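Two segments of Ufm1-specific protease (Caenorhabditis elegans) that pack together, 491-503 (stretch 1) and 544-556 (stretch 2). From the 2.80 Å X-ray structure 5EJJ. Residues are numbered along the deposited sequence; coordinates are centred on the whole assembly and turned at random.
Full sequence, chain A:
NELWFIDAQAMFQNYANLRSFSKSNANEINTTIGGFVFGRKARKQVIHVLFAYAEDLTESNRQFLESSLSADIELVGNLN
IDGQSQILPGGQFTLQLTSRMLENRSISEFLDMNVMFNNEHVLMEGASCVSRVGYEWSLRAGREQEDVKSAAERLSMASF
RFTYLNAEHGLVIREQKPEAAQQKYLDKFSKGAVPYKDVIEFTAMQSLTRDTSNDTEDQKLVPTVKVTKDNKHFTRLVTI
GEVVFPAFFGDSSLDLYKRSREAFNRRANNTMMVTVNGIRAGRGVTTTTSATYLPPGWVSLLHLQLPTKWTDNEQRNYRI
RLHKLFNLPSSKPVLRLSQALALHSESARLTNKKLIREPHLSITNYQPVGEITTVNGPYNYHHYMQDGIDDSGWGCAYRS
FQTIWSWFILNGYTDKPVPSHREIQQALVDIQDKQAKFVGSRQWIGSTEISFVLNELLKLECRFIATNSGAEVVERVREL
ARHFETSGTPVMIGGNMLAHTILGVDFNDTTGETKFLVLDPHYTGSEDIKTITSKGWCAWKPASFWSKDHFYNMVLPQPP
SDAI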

# COMPACT_ATOMS: atom_id res chain seq x y z
N VAL A 491 4.95 7.50 18.04
CA VAL A 491 5.73 8.09 19.12
C VAL A 491 5.48 7.34 20.41
O VAL A 491 4.33 7.11 20.80
CB VAL A 491 5.38 9.58 19.30
CG1 VAL A 491 5.86 10.11 20.63
CG2 VAL A 491 5.97 10.39 18.15
N MET A 492 6.57 6.92 21.06
CA MET A 492 6.43 6.35 22.39
C MET A 492 6.54 7.45 23.43
O MET A 492 7.55 8.18 23.52
CB MET A 492 7.45 5.25 22.65
CG MET A 492 7.41 4.73 24.10
SD MET A 492 8.54 5.53 25.30
CE MET A 492 8.13 4.57 26.75
N ILE A 493 5.46 7.57 24.21
CA ILE A 493 5.37 8.54 25.29
C ILE A 493 5.67 7.81 26.59
O ILE A 493 4.99 6.83 26.96
CB ILE A 493 3.97 9.26 25.29
CG1 ILE A 493 3.85 10.26 26.44
CG2 ILE A 493 2.83 8.28 25.37
CD1 ILE A 493 4.62 11.50 26.24
N GLY A 494 6.74 8.25 27.25
CA GLY A 494 7.18 7.69 28.52
C GLY A 494 6.43 8.33 29.66
O GLY A 494 6.86 9.34 30.22
N GLY A 495 5.28 7.73 29.99
CA GLY A 495 4.45 8.19 31.09
C GLY A 495 5.18 7.93 32.37
O GLY A 495 6.31 7.45 32.33
N ASN A 496 4.59 8.22 33.52
CA ASN A 496 5.41 7.95 34.70
C ASN A 496 5.47 6.49 35.16
O ASN A 496 6.56 5.91 35.22
CB ASN A 496 5.25 8.99 35.80
CG ASN A 496 6.06 10.25 35.50
OD1 ASN A 496 6.97 10.63 36.24
ND2 ASN A 496 5.75 10.88 34.37
N MET A 497 4.33 5.88 35.42
CA MET A 497 4.37 4.46 35.68
C MET A 497 4.07 3.67 34.40
O MET A 497 4.30 2.46 34.34
CB MET A 497 3.42 4.07 36.82
CG MET A 497 3.93 4.49 38.23
SD MET A 497 5.61 3.96 38.68
CE MET A 497 5.68 4.52 40.37
N LEU A 498 3.60 4.38 33.38
CA LEU A 498 3.03 3.76 32.19
C LEU A 498 3.67 4.19 30.87
O LEU A 498 4.35 5.20 30.79
CB LEU A 498 1.52 4.04 32.15
CG LEU A 498 0.77 3.33 33.27
CD1 LEU A 498 -0.71 3.71 33.28
CD2 LEU A 498 0.96 1.82 33.14
N ALA A 499 3.43 3.39 29.83
CA ALA A 499 3.94 3.69 28.49
C ALA A 499 2.81 3.62 27.47
O ALA A 499 2.04 2.65 27.47
CB ALA A 499 5.06 2.73 28.10
N HIS A 500 2.70 4.63 26.62
CA HIS A 500 1.71 4.66 25.54
C HIS A 500 2.36 4.99 24.19
O HIS A 500 3.49 5.50 24.13
CB HIS A 500 0.60 5.68 25.83
CG HIS A 500 -0.24 5.35 27.04
ND1 HIS A 500 -0.08 4.21 27.77
CD2 HIS A 500 -1.25 6.04 27.62
CE1 HIS A 500 -0.96 4.20 28.77
NE2 HIS A 500 -1.68 5.30 28.69
N THR A 501 1.66 4.69 23.10
CA THR A 501 2.10 5.12 21.78
C THR A 501 1.21 6.25 21.27
O THR A 501 -0.02 6.16 21.37
CB THR A 501 2.11 3.97 20.76
OG1 THR A 501 2.44 2.74 21.42
CG2 THR A 501 3.12 4.25 19.67
N ILE A 502 1.81 7.31 20.75
CA ILE A 502 1.05 8.43 20.19
C ILE A 502 1.05 8.40 18.65
O ILE A 502 2.09 8.49 18.00
CB ILE A 502 1.55 9.79 20.69
CG1 ILE A 502 1.27 9.95 22.19
CG2 ILE A 502 0.89 10.94 19.93
CD1 ILE A 502 1.78 11.26 22.77
N LEU A 503 -0.15 8.27 18.08
CA LEU A 503 -0.32 8.14 16.64
C LEU A 503 -0.63 9.46 15.94
O LEU A 503 -0.42 9.60 14.74
CB LEU A 503 -1.42 7.13 16.34
CG LEU A 503 -1.05 5.73 16.84
CD1 LEU A 503 -2.18 4.77 16.61
CD2 LEU A 503 0.21 5.27 16.14
N SER A 544 -6.08 16.57 29.15
CA SER A 544 -6.29 16.12 30.53
C SER A 544 -6.16 14.59 30.67
O SER A 544 -6.82 13.97 31.50
CB SER A 544 -7.68 16.54 31.00
OG SER A 544 -8.70 15.79 30.34
N PHE A 545 -5.31 13.99 29.84
CA PHE A 545 -5.06 12.55 29.86
C PHE A 545 -3.69 12.31 30.49
O PHE A 545 -3.45 11.28 31.11
CB PHE A 545 -5.11 12.01 28.43
CG PHE A 545 -4.84 10.53 28.30
CD1 PHE A 545 -5.82 9.59 28.63
CD2 PHE A 545 -3.63 10.07 27.77
CE1 PHE A 545 -5.58 8.21 28.47
CE2 PHE A 545 -3.39 8.70 27.61
CZ PHE A 545 -4.37 7.77 27.96
N TRP A 546 -2.80 13.29 30.34
CA TRP A 546 -1.48 13.20 30.94
C TRP A 546 -1.44 13.75 32.38
O TRP A 546 -1.90 14.87 32.63
CB TRP A 546 -0.46 13.95 30.07
CG TRP A 546 -0.56 13.66 28.59
CD1 TRP A 546 -0.78 14.56 27.59
CD2 TRP A 546 -0.45 12.38 27.96
NE1 TRP A 546 -0.80 13.93 26.38
CE2 TRP A 546 -0.60 12.58 26.57
CE3 TRP A 546 -0.22 11.08 28.42
CZ2 TRP A 546 -0.54 11.54 25.66
CZ3 TRP A 546 -0.16 10.05 27.51
CH2 TRP A 546 -0.32 10.28 26.15
N SER A 547 -0.90 12.96 33.31
CA SER A 547 -0.80 13.35 34.72
C SER A 547 0.06 14.62 34.91
O SER A 547 1.23 14.64 34.53
CB SER A 547 -0.26 12.20 35.58
OG SER A 547 -0.35 12.47 36.97
N LYS A 548 -0.54 15.65 35.50
CA LYS A 548 0.08 16.96 35.60
C LYS A 548 1.15 17.00 36.69
O LYS A 548 2.02 17.88 36.70
CB LYS A 548 -0.98 18.03 35.90
CG LYS A 548 -2.35 17.72 35.31
CD LYS A 548 -3.42 17.68 36.40
CE LYS A 548 -3.08 16.67 37.50
NZ LYS A 548 -3.01 15.26 37.01
N ASP A 549 1.09 16.04 37.61
CA ASP A 549 1.99 16.00 38.75
C ASP A 549 3.36 15.48 38.35
O ASP A 549 4.38 15.78 38.97
CB ASP A 549 1.39 15.13 39.87
CG ASP A 549 -0.14 15.23 39.95
OD1 ASP A 549 -0.69 16.34 39.72
OD2 ASP A 549 -0.80 14.21 40.23
N HIS A 550 3.39 14.70 37.26
CA HIS A 550 4.55 13.92 36.86
C HIS A 550 5.28 14.43 35.62
O HIS A 550 4.80 15.32 34.93
CB HIS A 550 4.11 12.49 36.60
CG HIS A 550 3.63 11.78 37.82
ND1 HIS A 550 2.29 11.65 38.11
CD2 HIS A 550 4.30 11.17 38.82
CE1 HIS A 550 2.15 10.98 39.24
NE2 HIS A 550 3.36 10.67 39.69
N PHE A 551 6.45 13.84 35.34
CA PHE A 551 7.26 14.25 34.19
C PHE A 551 7.23 13.20 33.10
O PHE A 551 7.24 12.01 33.39
CB PHE A 551 8.70 14.60 34.61
CG PHE A 551 9.62 13.41 34.71
CD1 PHE A 551 9.80 12.75 35.91
CD2 PHE A 551 10.34 12.98 33.60
CE1 PHE A 551 10.66 11.66 35.99
CE2 PHE A 551 11.19 11.88 33.67
CZ PHE A 551 11.36 11.23 34.86
N TYR A 552 7.19 13.62 31.84
CA TYR A 552 7.03 12.68 30.73
C TYR A 552 8.20 12.72 29.74
O TYR A 552 8.67 13.79 29.38
CB TYR A 552 5.72 12.97 29.99
CG TYR A 552 4.47 12.43 30.65
CD1 TYR A 552 3.84 11.31 30.17
CD2 TYR A 552 3.90 13.07 31.74
CE1 TYR A 552 2.68 10.82 30.75
CE2 TYR A 552 2.74 12.58 32.33
CZ TYR A 552 2.14 11.45 31.83
OH TYR A 552 1.00 10.93 32.38
N ASN A 553 8.66 11.54 29.31
CA ASN A 553 9.65 11.44 28.23
C ASN A 553 9.05 10.92 26.90
O ASN A 553 8.09 10.15 26.90
CB ASN A 553 10.89 10.63 28.68
CG ASN A 553 11.96 11.51 29.36
OD1 ASN A 553 11.79 12.72 29.50
ND2 ASN A 553 13.07 10.89 29.79
N MET A 554 9.60 11.38 25.78
CA MET A 554 9.06 11.05 24.46
C MET A 554 10.17 10.65 23.49
O MET A 554 11.16 11.39 23.29
CB MET A 554 8.29 12.25 23.89
CG MET A 554 6.80 12.01 23.68
SD MET A 554 5.82 13.54 23.55
CE MET A 554 6.28 14.38 25.06
N VAL A 555 10.04 9.46 22.90
CA VAL A 555 11.00 9.01 21.89
C VAL A 555 10.37 9.06 20.49
O VAL A 555 9.24 8.60 20.29
CB VAL A 555 11.65 7.64 22.23
CG1 VAL A 555 10.63 6.67 22.78
CG2 VAL A 555 12.36 7.05 21.02
N LEU A 556 11.13 9.64 19.57
CA LEU A 556 10.68 10.05 18.25
C LEU A 556 11.56 9.44 17.18
O LEU A 556 12.54 10.06 16.75
CB LEU A 556 10.78 11.57 18.14
CG LEU A 556 9.54 12.39 18.47
CD1 LEU A 556 9.00 12.04 19.82
CD2 LEU A 556 9.85 13.87 18.39

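Four main-chain hydrogen bonds hold this contact together, and they come in two pairs. Met 492 and Val 555 face each other as a hydrogen-bonded pair of antiparallel strands: Val 555 N donates to Met 492 O at 2.9 Å and nearly straight, at 165°, while Met 492 N reaches Val 555 O at 3.2 Å with a more bent angle of 141°. Two residues along, Gly 494 and Asn 553 repeat the pattern. Asn 553 N lies 3.0 Å from Gly 494 O, and Gly 494 N lies 2.4 Å from Asn 553 O, a very short separation that should be read with the 2.8 Å resolution in mind. Between these pairs sits Ile 493 opposite Met 554, a non-hydrogen-bonded pair with CA atoms 4.5 Å apart. The strands run at 162° to each other, close to ideally antiparallel, and the carbonyls do extra work: Met 492 O also receives a CA-H contact from Met 554 CA at 3.4 Å, and Gly 494 O one from Tyr 552 CA at 3.4 Å.

The first rule concerns glycine. At Gly 494 the strands come so close that an ideal CB would lie 3.0 Å from Asn 553 O, a clash, so this close spacing is compatible with a residue that has no side chain. Gly 495 follows a similar logic. Its CA is 3.2 Å from Tyr 552 CE1, and a CB there would be tight against that ring and would clash with Leu 498 O within its own turn.

Beyond the strand end, Asn 496 points toward the other stretch, and Phe 551 N makes a weak hydrogen bond to Asn 496 OD1 at 3.4 Å. The Tyr 552 ring is braced from its own stretch, for Ser 547 N donates to Tyr 552 OH at 2.9 Å, tying the preceding loop to Tyr 552.

Side chains then sort by alternation. Met 492 and Val 555 share one face of the sheet, with Met 492 SD 3.5 Å from Val 555 CG1. Ile 493 and Met 554 share the other, where Ile 493 CD1 meets Met 554 CG at 3.4 Å. Ile 493 is the hub of the apolar packing: besides Met 554 it touches Tyr 552, Ile 493 CG1 lies over one face of the Trp 546 indole, 4.2 Å from Trp 546 CH2, and Ile 493 CG2 comes within 3.8 Å of the same CH2 atom. Val 491 extends the packing, its CG1 lying 3.7 Å from Met 554 CG and 3.8 Å from Leu 556 CD1.

The second strand of stretch 1, which pairs with the first through main-chain bonds such as Ile 493 N to His 500 O at 2.9 Å, adds alternate residues to the same cluster. Ile 502 CD1 reaches Trp 546 CZ2 at 3.7 Å. His 500 meets Phe 545 rim to rim, with His 500 CD2 3.4 Å from Phe 545 CE2, while Thr 501, between His 500 and Ile 502, points away.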